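Local coordinates for 6-carboxyhexanoate--CoA ligase (Aquifex aeolicus, PDB 5TVA), which belongs to the 6-carboxyhexanoate--CoA ligase (BioW) family and holds coenzyme A and adenosine monophosphate in neighbouring pockets of a single chain, at residues 134-147 and 228-240. Sequence-based numbering, arbitrary orientation.
Sequences VRTIHFDWKDRKKV and IECLTQKVVLIEL. With COA (coenzyme A), chain D.
With its CG2 set anti to the backbone N (the CG1 torsion chi1 is -58°), I238 lays that methyl obliquely against the benzo side of the W141 indole, 3.6 Å from W141 CZ3; L240 CD1 reaches the same ring atom. W141 CG, anti to its carbonyl carbon (chi1 -64°), puts the indole where V147 CG1 sits over the centre of one face. Ahead of the strands in sequence, the side chains of V134 and T232 cross at about a right angle, CG1 on CG2 (3.7 Å), and T136 OG1, hydrogen-bonded to N170 and Y217, lies near L231 CD2. Strands 139-141 and 236-239 run parallel in a three-stranded sheet, 236-239 in the middle between 57-60 and 139-141. Their ladder passes from V236 N to H138 O, D140 N to V236 O, I238 N to D140 O (2.8 Å) and K142 N to I238 O (2.7 Å). I137 N donates almost straight to L231 O (3.1 Å, 173°), tying helix 224-233 to the loop holding V134, R135, T136 and I137 of the ligand pockets; T136 N is hydrogen-bonded to N1 of adenosine monophosphate. F139, first in its strand, meets coenzyme A C6P at its ring edge. D140 OD1 takes R144 NE (2.8 Å) and NH2 side-on in a salt bridge, W141 CD1 over one guanidinium face and D162 pairing with NH1.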
# COMPACT_ATOMS: atom_id res chain seq x y z
N VAL A 134 -10.27 3.81 -0.56
CA VAL A 134 -9.74 4.39 0.67
C VAL A 134 -8.21 4.41 0.57
O VAL A 134 -7.61 3.49 0.01
CB VAL A 134 -10.24 3.59 1.89
CG1 VAL A 134 -9.70 4.15 3.18
CG2 VAL A 134 -11.75 3.64 1.91
N ARG A 135 -7.61 5.47 1.08
CA ARG A 135 -6.17 5.67 1.02
C ARG A 135 -5.59 5.53 2.41
O ARG A 135 -6.04 6.22 3.33
CB ARG A 135 -5.82 7.06 0.46
CG ARG A 135 -5.53 7.14 -1.02
CD ARG A 135 -5.32 8.61 -1.40
NE ARG A 135 -6.32 9.04 -2.38
CZ ARG A 135 -7.22 10.00 -2.21
NH1 ARG A 135 -7.28 10.72 -1.09
NH2 ARG A 135 -8.07 10.25 -3.19
N THR A 136 -4.60 4.65 2.55
CA THR A 136 -3.81 4.61 3.78
C THR A 136 -2.85 5.79 3.79
O THR A 136 -2.12 6.00 2.81
CB THR A 136 -3.02 3.30 3.86
OG1 THR A 136 -3.91 2.18 3.80
CG2 THR A 136 -2.19 3.24 5.13
N ILE A 137 -2.84 6.57 4.88
CA ILE A 137 -1.98 7.75 5.01
C ILE A 137 -1.50 7.83 6.45
O ILE A 137 -1.82 6.97 7.29
CB ILE A 137 -2.67 9.07 4.60
CG1 ILE A 137 -3.89 9.40 5.47
CG2 ILE A 137 -3.08 9.08 3.09
CD1 ILE A 137 -4.28 10.88 5.37
N HIS A 138 -0.69 8.85 6.74
CA HIS A 138 -0.25 9.17 8.11
C HIS A 138 0.53 8.01 8.72
O HIS A 138 0.29 7.60 9.86
CB HIS A 138 -1.44 9.55 9.00
CG HIS A 138 -1.98 10.91 8.74
ND1 HIS A 138 -1.27 11.89 8.07
CD2 HIS A 138 -3.16 11.48 9.09
CE1 HIS A 138 -2.00 12.99 8.00
NE2 HIS A 138 -3.15 12.77 8.62
N PHE A 139 1.46 7.48 7.93
CA PHE A 139 2.37 6.43 8.37
C PHE A 139 3.76 6.78 7.84
O PHE A 139 3.89 7.42 6.79
CB PHE A 139 1.94 5.04 7.85
CG PHE A 139 2.06 4.91 6.37
CD1 PHE A 139 3.27 4.48 5.79
CD2 PHE A 139 0.99 5.24 5.55
CE1 PHE A 139 3.41 4.39 4.40
CE2 PHE A 139 1.11 5.13 4.18
CZ PHE A 139 2.35 4.71 3.59
N ASP A 140 4.79 6.37 8.58
CA ASP A 140 6.17 6.51 8.13
C ASP A 140 7.05 5.60 8.97
O ASP A 140 6.69 5.22 10.09
CB ASP A 140 6.64 7.98 8.22
CG ASP A 140 7.90 8.26 7.37
OD1 ASP A 140 8.33 7.37 6.60
OD2 ASP A 140 8.42 9.39 7.44
N TRP A 141 8.20 5.23 8.39
CA TRP A 141 9.28 4.63 9.18
C TRP A 141 9.79 5.65 10.19
O TRP A 141 10.08 6.80 9.84
CB TRP A 141 10.47 4.19 8.29
CG TRP A 141 10.16 3.10 7.31
CD1 TRP A 141 9.97 3.24 5.97
CD2 TRP A 141 9.99 1.71 7.60
NE1 TRP A 141 9.68 2.02 5.41
CE2 TRP A 141 9.69 1.07 6.38
CE3 TRP A 141 10.02 0.95 8.77
CZ2 TRP A 141 9.47 -0.31 6.30
CZ3 TRP A 141 9.80 -0.41 8.69
CH2 TRP A 141 9.53 -1.03 7.46
N LYS A 142 9.93 5.21 11.44
CA LYS A 142 10.50 6.06 12.48
C LYS A 142 11.85 6.65 12.07
O LYS A 142 12.11 7.85 12.27
CB LYS A 142 10.64 5.25 13.77
CG LYS A 142 11.29 6.01 14.91
CD LYS A 142 11.03 5.30 16.22
CE LYS A 142 11.34 6.20 17.38
NZ LYS A 142 10.43 7.37 17.34
N ASP A 143 12.75 5.83 11.54
CA ASP A 143 14.09 6.31 11.15
C ASP A 143 14.30 5.91 9.70
O ASP A 143 15.00 4.93 9.43
CB ASP A 143 15.19 5.74 12.07
CG ASP A 143 16.57 6.31 11.78
OD1 ASP A 143 16.71 7.07 10.79
OD2 ASP A 143 17.52 6.02 12.53
N ARG A 144 13.69 6.66 8.77
CA ARG A 144 13.62 6.21 7.38
C ARG A 144 15.02 6.04 6.76
O ARG A 144 15.24 5.12 5.95
CB ARG A 144 12.78 7.16 6.53
CG ARG A 144 12.52 6.61 5.15
CD ARG A 144 11.57 7.46 4.33
NE ARG A 144 10.18 7.05 4.51
CZ ARG A 144 9.51 6.25 3.68
NH1 ARG A 144 10.09 5.76 2.58
NH2 ARG A 144 8.22 5.97 3.94
N LYS A 145 15.96 6.92 7.10
CA LYS A 145 17.31 6.83 6.55
C LYS A 145 17.95 5.50 6.94
O LYS A 145 18.48 4.78 6.09
CB LYS A 145 18.15 8.01 7.05
CG LYS A 145 19.48 8.28 6.30
CD LYS A 145 20.68 7.99 7.23
CE LYS A 145 21.49 9.24 7.52
NZ LYS A 145 20.54 10.37 7.74
N LYS A 146 17.85 5.14 8.22
CA LYS A 146 18.38 3.86 8.69
C LYS A 146 17.70 2.70 7.99
O LYS A 146 18.36 1.77 7.50
CB LYS A 146 18.22 3.75 10.20
CG LYS A 146 18.78 2.47 10.79
CD LYS A 146 18.68 2.49 12.29
CE LYS A 146 19.28 1.23 12.91
NZ LYS A 146 18.94 1.12 14.36
N VAL A 147 16.36 2.73 7.93
CA VAL A 147 15.60 1.61 7.36
C VAL A 147 15.91 1.45 5.88
O VAL A 147 16.10 0.33 5.37
CB VAL A 147 14.09 1.81 7.61
CG1 VAL A 147 13.28 0.76 6.88
CG2 VAL A 147 13.78 1.76 9.11
N ILE A 228 -11.39 2.16 8.84
CA ILE A 228 -11.26 3.35 8.00
C ILE A 228 -10.69 4.52 8.79
O ILE A 228 -9.78 5.22 8.33
CB ILE A 228 -12.61 3.73 7.36
CG1 ILE A 228 -13.15 2.58 6.52
CG2 ILE A 228 -12.46 4.99 6.49
CD1 ILE A 228 -14.38 2.97 5.72
N GLU A 229 -11.21 4.75 10.00
CA GLU A 229 -10.64 5.79 10.83
C GLU A 229 -9.14 5.57 11.04
O GLU A 229 -8.36 6.52 11.01
CB GLU A 229 -11.36 5.85 12.17
CG GLU A 229 -10.80 6.89 13.09
CD GLU A 229 -11.56 6.95 14.42
OE1 GLU A 229 -11.57 5.95 15.15
OE2 GLU A 229 -12.15 8.02 14.72
N CYS A 230 -8.74 4.33 11.29
CA CYS A 230 -7.33 4.05 11.57
C CYS A 230 -6.48 4.28 10.33
O CYS A 230 -5.44 4.94 10.39
CB CYS A 230 -7.16 2.62 12.08
SG CYS A 230 -5.51 2.22 12.65
N LEU A 231 -6.94 3.77 9.18
CA LEU A 231 -6.17 3.90 7.95
C LEU A 231 -5.95 5.36 7.59
O LEU A 231 -4.89 5.72 7.05
CB LEU A 231 -6.87 3.17 6.80
CG LEU A 231 -7.02 1.65 6.88
CD1 LEU A 231 -7.99 1.14 5.81
CD2 LEU A 231 -5.66 1.00 6.75
N THR A 232 -6.94 6.23 7.86
CA THR A 232 -6.94 7.56 7.28
C THR A 232 -6.61 8.67 8.27
O THR A 232 -6.33 9.79 7.83
CB THR A 232 -8.29 7.86 6.60
OG1 THR A 232 -9.37 7.92 7.57
CG2 THR A 232 -8.58 6.81 5.56
N GLN A 233 -6.59 8.39 9.58
CA GLN A 233 -6.43 9.43 10.58
C GLN A 233 -5.35 9.12 11.62
O GLN A 233 -4.68 10.03 12.09
CB GLN A 233 -7.77 9.71 11.28
CG GLN A 233 -8.87 10.21 10.33
CD GLN A 233 -10.16 10.72 11.03
OE1 GLN A 233 -10.31 10.66 12.26
NE2 GLN A 233 -11.09 11.22 10.23
N LYS A 234 -5.18 7.87 12.03
CA LYS A 234 -4.23 7.62 13.10
C LYS A 234 -2.79 7.75 12.58
O LYS A 234 -2.47 7.38 11.45
CB LYS A 234 -4.48 6.24 13.70
CG LYS A 234 -3.65 5.95 14.93
CD LYS A 234 -4.11 4.69 15.63
CE LYS A 234 -3.06 4.19 16.61
NZ LYS A 234 -2.69 5.22 17.61
N VAL A 235 -1.91 8.32 13.41
CA VAL A 235 -0.54 8.63 13.02
C VAL A 235 0.36 7.57 13.63
O VAL A 235 0.43 7.43 14.86
CB VAL A 235 -0.13 10.04 13.46
CG1 VAL A 235 1.34 10.30 13.12
CG2 VAL A 235 -0.99 11.09 12.78
N VAL A 236 1.04 6.81 12.77
CA VAL A 236 1.83 5.65 13.18
C VAL A 236 3.25 5.78 12.64
O VAL A 236 3.44 5.91 11.42
CB VAL A 236 1.20 4.34 12.69
CG1 VAL A 236 2.11 3.18 13.04
CG2 VAL A 236 -0.16 4.17 13.31
N LEU A 237 4.23 5.74 13.53
CA LEU A 237 5.63 5.56 13.17
C LEU A 237 5.99 4.09 13.34
O LEU A 237 5.66 3.49 14.36
CB LEU A 237 6.56 6.41 14.03
CG LEU A 237 6.34 7.92 14.02
CD1 LEU A 237 7.37 8.56 14.90
CD2 LEU A 237 6.42 8.47 12.61
N ILE A 238 6.68 3.53 12.35
CA ILE A 238 7.04 2.12 12.33
C ILE A 238 8.53 2.00 12.58
O ILE A 238 9.33 2.65 11.90
CB ILE A 238 6.65 1.46 11.01
CG1 ILE A 238 5.14 1.63 10.80
CG2 ILE A 238 7.09 0.02 11.01
CD1 ILE A 238 4.73 1.60 9.36
N GLU A 239 8.89 1.18 13.56
CA GLU A 239 10.25 0.99 14.05
C GLU A 239 10.73 -0.38 13.61
O GLU A 239 10.06 -1.39 13.89
CB GLU A 239 10.28 1.08 15.58
CG GLU A 239 11.60 1.47 16.20
CD GLU A 239 11.40 1.93 17.65
OE1 GLU A 239 10.35 1.59 18.23
OE2 GLU A 239 12.29 2.62 18.21
N LEU A 240 11.86 -0.42 12.91
CA LEU A 240 12.36 -1.68 12.39
C LEU A 240 13.02 -2.49 13.51
O LEU A 240 13.88 -1.98 14.22
CB LEU A 240 13.35 -1.45 11.25
CG LEU A 240 13.64 -2.74 10.47
CD1 LEU A 240 12.34 -3.37 10.02
CD2 LEU A 240 14.57 -2.53 9.30
N1A COA D . -3.43 8.39 -6.16
C2A COA D . -4.24 9.11 -6.95
N3A COA D . -4.70 10.29 -6.58
C4A COA D . -4.38 10.80 -5.37
C5A COA D . -3.53 10.09 -4.52
C6A COA D . -3.05 8.83 -4.98
N6A COA D . -2.14 8.02 -4.08
N7A COA D . -3.34 10.80 -3.41
C8A COA D . -4.03 11.92 -3.53
N9A COA D . -4.63 11.95 -4.72
C1B COA D . -5.55 13.08 -5.05
C2B COA D . -6.29 13.26 -6.07
O2B COA D . -7.02 12.07 -6.52
C3B COA D . -7.37 14.16 -5.15
O3B COA D . -8.02 13.22 -4.26
P3B COA D . -9.60 12.66 -4.28
O7A COA D . -10.06 12.66 -2.85
O8A COA D . -10.52 13.50 -5.12
O9A COA D . -9.67 11.25 -4.78
C4B COA D . -6.62 15.01 -4.50
O4B COA D . -5.14 14.52 -4.68
C5B COA D . -6.93 15.15 -2.93
O5B COA D . -6.36 14.11 -2.22
P1A COA D . -5.74 14.23 -0.68
O1A COA D . -6.44 13.20 0.23
O2A COA D . -5.86 15.61 -0.09
O3A COA D . -4.15 13.78 -0.76
P2A COA D . -2.91 14.22 0.30
O4A COA D . -2.45 15.61 -0.14
O5A COA D . -3.43 14.34 1.74
O6A COA D . -1.68 13.07 0.13
CBP COA D . -0.62 10.75 -0.27
CCP COA D . -1.93 11.63 0.05
CDP COA D . -0.21 10.96 -1.75
CEP COA D . 0.58 11.32 0.52
CAP COA D . -0.88 9.18 0.06
OAP COA D . -1.22 8.44 -1.06
C9P COA D . 0.31 8.41 0.70
O9P COA D . 0.44 8.32 1.90
N8P COA D . 1.32 7.77 -0.15
C7P COA D . 2.49 7.05 0.44
C6P COA D . 2.50 5.56 0.11
C5P COA D . 2.61 5.23 -1.42
O5P COA D . 1.94 5.75 -2.22
N4P COA D . 3.60 4.19 -1.84
C3P COA D . 3.75 3.87 -3.31
C2P COA D . 4.52 2.55 -3.44
S1P COA D . 3.61 1.37 -2.39
O HOH W 1 12.80 2.88 11.96